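Local coordinates for pseudoaglycone deacetylase Dbv21 (Actinoplanes teichomyceticus, PDB 3DFI), which probably removes an acetyl group from the A40926 pseudoaglycone during lipoglycopeptide biosynthesis, as a zinc-binding member of the PIG-L deacetylase family, at residues A56-F59 with H60-G64. Numbering follows the deposited sequence.
Sequences AERF and HARWG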
ATOM      1  N   ALA A  56     -10.928   8.692  18.098  1.00 63.78           N
ATOM      2  CA  ALA A  56     -10.390   9.225  16.840  1.00 63.75           C
ATOM      3  C   ALA A  56      -9.562  10.474  17.116  1.00 63.67           C
ATOM      4  O   ALA A  56      -8.560  10.722  16.447  1.00 63.42           O
ATOM      5  CB  ALA A  56     -11.513   9.550  15.870  1.00 63.73           C
ATOM      6  N   GLU A  57     -10.005  11.252  18.102  1.00 63.67           N
ATOM      7  CA  GLU A  57      -9.307  12.448  18.558  1.00 63.99           C
ATOM      8  C   GLU A  57      -7.903  12.101  19.058  1.00 64.03           C
ATOM      9  O   GLU A  57      -6.985  12.916  18.967  1.00 64.30           O
ATOM     10  CB  GLU A  57     -10.083  13.101  19.699  1.00 64.04           C
ATOM     11  CG  GLU A  57     -10.039  14.613  19.713  1.00 64.52           C
ATOM     12  CD  GLU A  57     -11.319  15.234  19.174  1.00 65.12           C
ATOM     13  OE1 GLU A  57     -11.715  14.882  18.040  1.00 65.08           O
ATOM     14  OE2 GLU A  57     -11.923  16.074  19.889  1.00 64.00           O
ATOM     15  N   ARG A  58      -7.756  10.886  19.584  1.00 63.68           N
ATOM     16  CA  ARG A  58      -6.510  10.418  20.178  1.00 63.36           C
ATOM     17  C   ARG A  58      -5.508  10.107  19.080  1.00 62.40           C
ATOM     18  O   ARG A  58      -4.333  10.451  19.185  1.00 62.13           O
ATOM     19  CB  ARG A  58      -6.780   9.178  21.045  1.00 63.98           C
ATOM     20  CG  ARG A  58      -5.830   8.975  22.234  1.00 65.35           C
ATOM     21  CD  ARG A  58      -4.857   7.818  21.973  1.00 67.93           C
ATOM     22  NE  ARG A  58      -4.131   7.413  23.183  1.00 69.44           N
ATOM     23  CZ  ARG A  58      -3.373   6.319  23.291  1.00 69.65           C
ATOM     24  NH1 ARG A  58      -3.229   5.486  22.262  1.00 69.54           N
ATOM     25  NH2 ARG A  58      -2.760   6.050  24.437  1.00 69.39           N
ATOM     26  N   PHE A  59      -5.992   9.459  18.029  1.00 61.36           N
ATOM     27  CA  PHE A  59      -5.183   9.145  16.852  1.00 60.66           C
ATOM     28  C   PHE A  59      -4.795  10.404  16.090  1.00 59.21           C
ATOM     29  O   PHE A  59      -3.685  10.495  15.564  1.00 59.28           O
ATOM     30  CB  PHE A  59      -5.934   8.201  15.913  1.00 61.23           C
ATOM     31  CG  PHE A  59      -5.569   6.754  16.084  1.00 62.81           C
ATOM     32  CD1 PHE A  59      -4.555   6.189  15.317  1.00 64.41           C
ATOM     33  CD2 PHE A  59      -6.245   5.953  17.003  1.00 64.40           C
ATOM     34  CE1 PHE A  59      -4.210   4.846  15.459  1.00 65.76           C
ATOM     35  CE2 PHE A  59      -5.911   4.605  17.160  1.00 64.81           C
ATOM     36  CZ  PHE A  59      -4.888   4.050  16.385  1.00 64.76           C
ATOM     37  N   HIS A  60      -5.723  11.357  16.033  1.00 57.31           N
ATOM     38  CA  HIS A  60      -5.496  12.618  15.344  1.00 55.80           C
ATOM     39  C   HIS A  60      -4.451  13.458  16.086  1.00 55.07           C
ATOM     40  O   HIS A  60      -3.500  13.927  15.475  1.00 54.70           O
ATOM     41  CB  HIS A  60      -6.801  13.394  15.149  1.00 55.46           C
ATOM     42  CG  HIS A  60      -7.805  12.691  14.280  1.00 54.28           C
ATOM     43  ND1 HIS A  60      -9.119  13.095  14.192  1.00 52.29           N
ATOM     44  CD2 HIS A  60      -7.690  11.609  13.471  1.00 52.04           C
ATOM     45  CE1 HIS A  60      -9.768  12.303  13.358  1.00 53.86           C
ATOM     46  NE2 HIS A  60      -8.926  11.389  12.910  1.00 52.70           N
ATOM     47  N   ALA A  61      -4.627  13.620  17.398  1.00 54.28           N
ATOM     48  CA  ALA A  61      -3.644  14.312  18.244  1.00 53.93           C
ATOM     49  C   ALA A  61      -2.223  13.773  18.071  1.00 53.82           C
ATOM     50  O   ALA A  61      -1.275  14.556  18.036  1.00 54.04           O
ATOM     51  CB  ALA A  61      -4.061  14.284  19.720  1.00 53.48           C
ATOM     52  N   ARG A  62      -2.088  12.450  17.961  1.00 54.00           N
ATOM     53  CA  ARG A  62      -0.807  11.787  17.682  1.00 54.88           C
ATOM     54  C   ARG A  62      -0.219  12.104  16.301  1.00 54.02           C
ATOM     55  O   ARG A  62       1.006  12.023  16.100  1.00 53.78           O
ATOM     56  CB  ARG A  62      -0.932  10.261  17.833  1.00 54.88           C
ATOM     57  CG  ARG A  62       0.183   9.647  18.705  1.00 57.09           C
ATOM     58  CD  ARG A  62       0.178   8.111  18.756  1.00 57.86           C
ATOM     59  NE  ARG A  62      -1.106   7.500  18.375  1.00 64.80           N
ATOM     60  CZ  ARG A  62      -1.697   6.496  19.029  1.00 66.44           C
ATOM     61  NH1 ARG A  62      -1.147   5.985  20.125  1.00 67.16           N
ATOM     62  NH2 ARG A  62      -2.857   6.011  18.596  1.00 66.97           N
ATOM     63  N   TRP A  63      -1.086  12.433  15.346  1.00 53.00           N
ATOM     64  CA  TRP A  63      -0.631  12.855  14.026  1.00 52.04           C
ATOM     65  C   TRP A  63      -0.327  14.362  13.988  1.00 51.90           C
ATOM     66  O   TRP A  63       0.198  14.867  12.999  1.00 52.93           O
ATOM     67  CB  TRP A  63      -1.664  12.505  12.974  1.00 52.51           C
ATOM     68  CG  TRP A  63      -1.897  11.032  12.830  1.00 52.02           C
ATOM     69  CD1 TRP A  63      -1.036  10.020  13.166  1.00 52.50           C
ATOM     70  CD2 TRP A  63      -3.057  10.405  12.281  1.00 52.82           C
ATOM     71  NE1 TRP A  63      -1.602   8.803  12.878  1.00 53.47           N
ATOM     72  CE2 TRP A  63      -2.839   9.010  12.323  1.00 53.54           C
ATOM     73  CE3 TRP A  63      -4.252  10.884  11.746  1.00 51.93           C
ATOM     74  CZ2 TRP A  63      -3.779   8.096  11.874  1.00 53.16           C
ATOM     75  CZ3 TRP A  63      -5.191   9.958  11.288  1.00 51.87           C
ATOM     76  CH2 TRP A  63      -4.947   8.590  11.364  1.00 52.05           C
ATOM     77  N   GLY A  64      -0.649  15.068  15.064  1.00 49.82           N
ATOM     78  CA  GLY A  64      -0.377  16.500  15.149  1.00 48.89           C
ATOM     79  C   GLY A  64      -1.505  17.383  14.647  1.00 47.91           C
ATOM     80  O   GLY A  64      -1.287  18.574  14.379  1.00 47.18           O
TER
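F59 and R62 meet in a cation-pi contact on one side of the helix. R62 CZ lies 4.6 Å from the centre of the F59 ring, only 8° off the ring normal. The guanidinium does not lie flat on the ring. Its plane stands 77° from the ring plane, and NH2 sits over the ring centre, 3.4 Å above the ring plane. The R62 chain bends at chi3, which helps to bring this nitrogen over the face. The other terminal nitrogen, NH1, comes close to R58 NH1. Both are donors carrying like charge, so this approach is probably unfavourable.

F59 also touches W63, with F59 CD1 4.0 Å from W63 CZ2. I99, in a loop, touches both side chains. The indole lies with one face over F59 O, next to the weak bond from W63 N to that oxygen. H60 is placed likewise: the oxygen of A56 sits 3.0 Å above its ring, offset toward the rim. H60 CG is anti to its own carbonyl carbon (chi1 -63°), which turns the imidazole back along the helix to A56. H60 N donates to A56 O at 2.9 Å. H60 NE2 bonds to Y100 OH, and Y52 packs edge-to-face with the imidazole.

Helical bonds also run from A61 N to E57 O and from R62 N to R58 O. The helix ends in a Schellman motif, where G64 takes positive phi and G64 N bonds to A61 O.

Helix 54-63 lies at the periphery of the chain. The W63 side chain is about 10 Å from the zinc ion. The buried side of the helix, with H60 and W63, packs on helix 71-86 through A71 and R75, and W63 also reaches T228 and Q229 of helix 227-233.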